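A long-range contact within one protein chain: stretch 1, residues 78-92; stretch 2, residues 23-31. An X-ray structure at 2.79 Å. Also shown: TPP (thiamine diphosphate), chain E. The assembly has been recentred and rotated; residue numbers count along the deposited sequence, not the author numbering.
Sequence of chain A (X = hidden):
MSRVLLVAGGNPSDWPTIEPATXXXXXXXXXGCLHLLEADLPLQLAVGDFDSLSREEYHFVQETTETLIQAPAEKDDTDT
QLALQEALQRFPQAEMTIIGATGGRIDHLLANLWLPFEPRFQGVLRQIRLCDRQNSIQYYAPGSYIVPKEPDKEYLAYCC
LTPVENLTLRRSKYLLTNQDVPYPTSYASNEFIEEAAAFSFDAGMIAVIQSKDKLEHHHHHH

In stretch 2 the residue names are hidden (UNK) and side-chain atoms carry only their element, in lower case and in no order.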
# COMPACT_ATOMS: atom_id res chain seq x y z
N THR A 78 -0.22 -17.12 -0.10
CA THR A 78 -0.73 -16.59 1.16
C THR A 78 -2.13 -17.16 1.44
O THR A 78 -2.87 -17.50 0.51
CB THR A 78 -0.84 -15.07 1.09
OG1 THR A 78 -1.71 -14.70 0.01
CG2 THR A 78 0.52 -14.43 0.88
N ASP A 79 -2.52 -17.24 2.71
CA ASP A 79 -3.86 -17.71 3.07
C ASP A 79 -4.94 -17.03 2.23
O ASP A 79 -5.88 -17.67 1.77
CB ASP A 79 -4.14 -17.50 4.55
CG ASP A 79 -3.57 -18.61 5.42
OD1 ASP A 79 -3.15 -19.65 4.85
OD2 ASP A 79 -3.55 -18.46 6.65
N THR A 80 -4.78 -15.72 2.02
CA THR A 80 -5.71 -14.93 1.22
C THR A 80 -5.68 -15.29 -0.26
O THR A 80 -6.71 -15.32 -0.90
CB THR A 80 -5.47 -13.42 1.43
OG1 THR A 80 -5.81 -13.05 2.78
CG2 THR A 80 -6.33 -12.60 0.49
N GLN A 81 -4.52 -15.58 -0.83
CA GLN A 81 -4.52 -16.04 -2.22
C GLN A 81 -5.31 -17.34 -2.35
O GLN A 81 -6.11 -17.51 -3.27
CB GLN A 81 -3.10 -16.24 -2.76
CG GLN A 81 -2.43 -14.96 -3.19
CD GLN A 81 -0.94 -15.14 -3.44
OE1 GLN A 81 -0.23 -15.72 -2.61
NE2 GLN A 81 -0.46 -14.64 -4.57
N LEU A 82 -5.08 -18.24 -1.40
CA LEU A 82 -5.74 -19.54 -1.40
C LEU A 82 -7.26 -19.42 -1.28
O LEU A 82 -8.01 -19.97 -2.10
CB LEU A 82 -5.18 -20.40 -0.27
CG LEU A 82 -5.78 -21.81 -0.29
CD1 LEU A 82 -5.60 -22.44 -1.67
CD2 LEU A 82 -5.17 -22.66 0.80
N ALA A 83 -7.70 -18.71 -0.24
CA ALA A 83 -9.12 -18.49 0.02
C ALA A 83 -9.82 -17.86 -1.18
O ALA A 83 -10.91 -18.27 -1.52
CB ALA A 83 -9.32 -17.64 1.24
N LEU A 84 -9.19 -16.89 -1.83
CA LEU A 84 -9.82 -16.28 -3.00
C LEU A 84 -10.07 -17.29 -4.12
O LEU A 84 -11.16 -17.33 -4.68
CB LEU A 84 -9.03 -15.08 -3.53
CG LEU A 84 -9.53 -14.37 -4.80
CD1 LEU A 84 -10.98 -13.79 -4.69
CD2 LEU A 84 -8.53 -13.28 -5.18
N GLN A 85 -9.07 -18.09 -4.46
CA GLN A 85 -9.23 -19.10 -5.50
C GLN A 85 -10.31 -20.14 -5.15
O GLN A 85 -11.12 -20.51 -6.00
CB GLN A 85 -7.89 -19.78 -5.80
CG GLN A 85 -7.85 -20.55 -7.14
CD GLN A 85 -6.45 -20.86 -7.60
OE1 GLN A 85 -5.48 -20.49 -6.93
NE2 GLN A 85 -6.33 -21.53 -8.74
N GLU A 86 -10.31 -20.62 -3.91
CA GLU A 86 -11.30 -21.59 -3.48
C GLU A 86 -12.70 -21.02 -3.64
O GLU A 86 -13.61 -21.68 -4.15
CB GLU A 86 -11.09 -21.98 -2.01
CG GLU A 86 -9.84 -22.80 -1.70
CD GLU A 86 -9.75 -24.10 -2.51
OE1 GLU A 86 -10.80 -24.64 -2.91
OE2 GLU A 86 -8.62 -24.58 -2.75
N ALA A 87 -12.87 -19.78 -3.17
CA ALA A 87 -14.17 -19.12 -3.16
C ALA A 87 -14.64 -18.82 -4.59
O ALA A 87 -15.81 -18.99 -4.89
CB ALA A 87 -14.12 -17.87 -2.33
N LEU A 88 -13.74 -18.40 -5.46
CA LEU A 88 -14.11 -18.25 -6.86
C LEU A 88 -14.39 -19.61 -7.49
O LEU A 88 -15.12 -19.70 -8.47
CB LEU A 88 -13.05 -17.51 -7.66
CG LEU A 88 -13.08 -15.99 -7.72
CD1 LEU A 88 -11.75 -15.54 -8.26
CD2 LEU A 88 -14.20 -15.47 -8.58
N GLN A 89 -13.81 -20.67 -6.93
CA GLN A 89 -14.08 -21.99 -7.49
C GLN A 89 -15.55 -22.32 -7.29
O GLN A 89 -16.15 -22.99 -8.13
CB GLN A 89 -13.24 -23.08 -6.84
CG GLN A 89 -13.58 -24.45 -7.41
CD GLN A 89 -12.99 -25.61 -6.62
OE1 GLN A 89 -11.79 -25.88 -6.70
NE2 GLN A 89 -13.84 -26.32 -5.87
N ARG A 90 -16.11 -21.83 -6.18
CA ARG A 90 -17.45 -22.17 -5.74
C ARG A 90 -18.45 -21.15 -6.23
O ARG A 90 -19.64 -21.45 -6.28
CB ARG A 90 -17.50 -22.21 -4.21
CG ARG A 90 -17.21 -23.56 -3.59
CD ARG A 90 -16.68 -23.43 -2.17
NE ARG A 90 -16.03 -24.66 -1.72
CZ ARG A 90 -14.77 -25.00 -2.02
NH1 ARG A 90 -14.00 -24.20 -2.74
NH2 ARG A 90 -14.28 -26.15 -1.57
N PHE A 91 -17.98 -19.94 -6.56
CA PHE A 91 -18.84 -18.83 -7.00
C PHE A 91 -18.19 -18.05 -8.12
O PHE A 91 -17.87 -16.89 -7.96
CB PHE A 91 -19.13 -17.89 -5.84
CG PHE A 91 -19.95 -18.51 -4.73
CD1 PHE A 91 -21.29 -18.18 -4.58
CD2 PHE A 91 -19.38 -19.42 -3.86
CE1 PHE A 91 -22.04 -18.76 -3.56
CE2 PHE A 91 -20.12 -19.99 -2.86
CZ PHE A 91 -21.45 -19.66 -2.70
N PRO A 92 -18.00 -18.68 -9.28
CA PRO A 92 -17.05 -18.09 -10.22
C PRO A 92 -17.47 -16.73 -10.79
O PRO A 92 -16.70 -16.09 -11.51
CB PRO A 92 -16.96 -19.14 -11.35
CG PRO A 92 -17.74 -20.33 -10.87
CD PRO A 92 -18.69 -19.85 -9.84
N UNK A 23 -24.40 -10.27 1.15
CA UNK A 23 -23.52 -11.41 0.86
C UNK A 23 -24.26 -12.75 0.90
O UNK A 23 -25.14 -12.97 1.73
c UNK A 23 -20.97 -8.04 2.88
c UNK A 23 -20.34 -7.62 1.73
c UNK A 23 -20.33 -8.41 0.60
c UNK A 23 -20.97 -9.64 0.63
o UNK A 23 -19.72 -6.39 1.73
c UNK A 23 -22.32 -11.40 1.80
c UNK A 23 -21.61 -9.27 2.90
c UNK A 23 -21.61 -10.09 1.78
N UNK A 24 -23.90 -13.63 -0.03
CA UNK A 24 -24.52 -14.94 -0.18
C UNK A 24 -23.60 -16.06 0.32
O UNK A 24 -23.94 -17.23 0.21
o UNK A 24 -25.27 -13.62 -3.31
o UNK A 24 -26.78 -13.92 -1.75
c UNK A 24 -25.68 -14.18 -2.28
c UNK A 24 -24.80 -15.22 -1.65
N UNK A 25 -22.45 -15.69 0.87
CA UNK A 25 -21.43 -16.66 1.24
C UNK A 25 -20.37 -15.93 2.06
O UNK A 25 -19.87 -14.90 1.63
c UNK A 25 -18.64 -18.58 -0.08
c UNK A 25 -19.94 -20.88 0.75
c UNK A 25 -18.59 -20.90 0.50
o UNK A 25 -17.90 -22.08 0.67
c UNK A 25 -17.93 -19.76 0.08
c UNK A 25 -20.02 -18.53 0.17
c UNK A 25 -20.81 -17.25 -0.03
c UNK A 25 -20.66 -19.70 0.57
N UNK A 26 -20.04 -16.46 3.23
CA UNK A 26 -19.07 -15.82 4.10
C UNK A 26 -17.82 -16.68 4.27
O UNK A 26 -17.92 -17.86 4.62
c UNK A 26 -21.93 -14.69 4.69
c UNK A 26 -19.68 -15.49 5.46
c UNK A 26 -22.79 -12.54 5.33
c UNK A 26 -21.65 -12.31 6.05
c UNK A 26 -20.64 -13.26 6.08
c UNK A 26 -20.77 -14.46 5.41
c UNK A 26 -22.94 -13.74 4.65
N UNK A 27 -16.66 -16.07 4.04
CA UNK A 27 -15.38 -16.77 4.01
C UNK A 27 -14.43 -16.22 5.06
O UNK A 27 -14.13 -15.04 5.06
c UNK A 27 -14.72 -16.66 2.63
c UNK A 27 -13.46 -17.51 2.56
c UNK A 27 -15.68 -17.09 1.56
N UNK A 28 -13.98 -17.08 5.97
CA UNK A 28 -13.02 -16.69 6.97
C UNK A 28 -11.63 -17.05 6.49
O UNK A 28 -11.43 -18.07 5.84
N UNK A 29 -10.66 -16.21 6.81
CA UNK A 29 -9.28 -16.49 6.48
C UNK A 29 -8.47 -16.48 7.76
O UNK A 29 -8.35 -15.45 8.41
c UNK A 29 -8.72 -15.45 5.50
c UNK A 29 -7.31 -15.79 5.15
c UNK A 29 -9.21 -14.30 3.27
c UNK A 29 -9.60 -15.38 4.25
N UNK A 30 -7.95 -17.64 8.15
CA UNK A 30 -7.18 -17.75 9.38
C UNK A 30 -7.95 -17.10 10.52
O UNK A 30 -9.08 -17.48 10.82
c UNK A 30 -5.82 -17.05 9.24
o UNK A 30 -4.89 -19.19 8.80
c UNK A 30 -4.66 -18.02 9.15
o UNK A 30 -3.52 -17.61 9.43
N UNK A 31 -7.34 -16.12 11.16
CA UNK A 31 -7.89 -15.49 12.34
C UNK A 31 -9.16 -14.67 12.02
O UNK A 31 -9.93 -14.31 12.92
c UNK A 31 -6.79 -14.65 12.99
c UNK A 31 -6.83 -15.00 17.51
n UNK A 31 -7.34 -14.68 18.70
n UNK A 31 -6.68 -16.27 17.18
n UNK A 31 -6.46 -14.04 16.67
c UNK A 31 -5.92 -14.31 15.33
c UNK A 31 -7.11 -14.24 14.39
N1' TPP E . 9.70 -15.69 -1.36
C2' TPP E . 9.97 -16.90 -2.18
CM2 TPP E . 10.47 -16.55 -3.59
N3' TPP E . 8.89 -17.89 -2.10
C4' TPP E . 8.37 -18.22 -0.75
N4' TPP E . 7.26 -19.18 -0.85
C5' TPP E . 7.94 -16.88 -0.03
C6' TPP E . 9.18 -15.97 -0.02
C7' TPP E . 7.39 -17.15 1.39
N3 TPP E . 6.03 -17.78 1.36
C2 TPP E . 5.17 -17.40 0.23
S1 TPP E . 3.68 -16.62 0.94
C5 TPP E . 4.03 -17.05 2.68
C4 TPP E . 5.29 -17.94 2.67
CM4 TPP E . 6.16 -17.69 3.90
C6 TPP E . 2.86 -17.52 3.54
C7 TPP E . 2.24 -16.39 4.37
O7 TPP E . 0.84 -16.58 4.41
PA TPP E . -0.18 -15.90 5.43
O1A TPP E . 0.71 -14.64 5.80
O2A TPP E . -0.87 -16.71 6.44
O3A TPP E . -1.51 -15.26 4.83
PB TPP E . -2.38 -13.98 5.13
O1B TPP E . -3.29 -13.76 3.88
O2B TPP E . -3.51 -14.51 6.10
O3B TPP E . -1.73 -12.85 5.82

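Position 23 carries one carbon and then a six-carbon ring bearing an oxygen, and its side chain is out of reach of stretch 1; a hydroxylated ring of this kind is Tyr23. At position 24 two carbons end in a pair of oxygens, and only the backbone O comes near Phe91 CE1; the short carboxylate makes it Asp24. Its CB points toward stretch 1, yet its nearest approach is through the backbone, with Asp24 O lying 4.5 Å from Phe91 CE1.

Position 25 again shows a carbon and a six-carbon ring with one oxygen, now buried against the end of the helix, the ring against Phe91 and the oxygen near Arg90 CD. This is Tyr25. Tyr25 CG lies 3.4 Å from Phe91 CE2, and Tyr25 OH is 3.4 Å from Arg90 CD. The two rings tilt at 36° with centroids 4.3 Å apart, and Tyr25 CB sits over the face of the Phe91 ring.

Position 26 has one carbon and a six-carbon ring without oxygen, out of reach of stretch 1: Phe26. Position 27 has three carbons, the first carrying the other two, which reach Ala83 CB and Ala87 CB; this is Val27. It points toward two alanines one helical turn apart, Val27 CG1 4.3 Å from Ala83 CB and Val27 CG2 4.3 Å from Ala87 CB.

Position 28 has no side-chain atoms and is Gly28; a CB here would point away from the helix. Position 29 has four carbons, forked at the first with one arm two carbons long, lying near Asp79 CB, Thr80 OG1 and Ala83 CB, so it is Ile29. Ile29 CG2 lies 3.7 Å from Asp79 CB, Ile29 CG1 3.8 Å from Ala83 CB and Ile29 CD1 3.7 Å from Thr80 OG1.

At position 30 two carbons, the second carrying two oxygens, one of them near Asp79 OD2, give Asp30. Asp30 OD1 comes within 2.6 Å of Asp79 OD2, two like charges whose protonation the model leaves open. Position 31, three carbons, a nitrogen and a carbon with two more nitrogens, is Arg31, which does not touch stretch 1.

The rule is alternation. Helix and strand run nearly antiparallel at 158°, their axes 9.0 Å apart at closest approach, and residues 25, 27 and 29 face the helix while 26 and 28 do not. Small alanines receive the branched chains, and Phe91, just past the helix, covers Tyr25. No clear hydrogen bond crosses; packing dominates. At the other end, Thr78 OG1 caps the helix by accepting from Gln81 N at 3.1 Å, and the first turn binds thiamine diphosphate: Asp79 N donates to O3A at 3.1 Å, while Thr80 OG1 donates to O1B at 2.8 Å. Thr80 thus serves both ligand and contact.

Stretch 2 23-31: YDYFVGIDR
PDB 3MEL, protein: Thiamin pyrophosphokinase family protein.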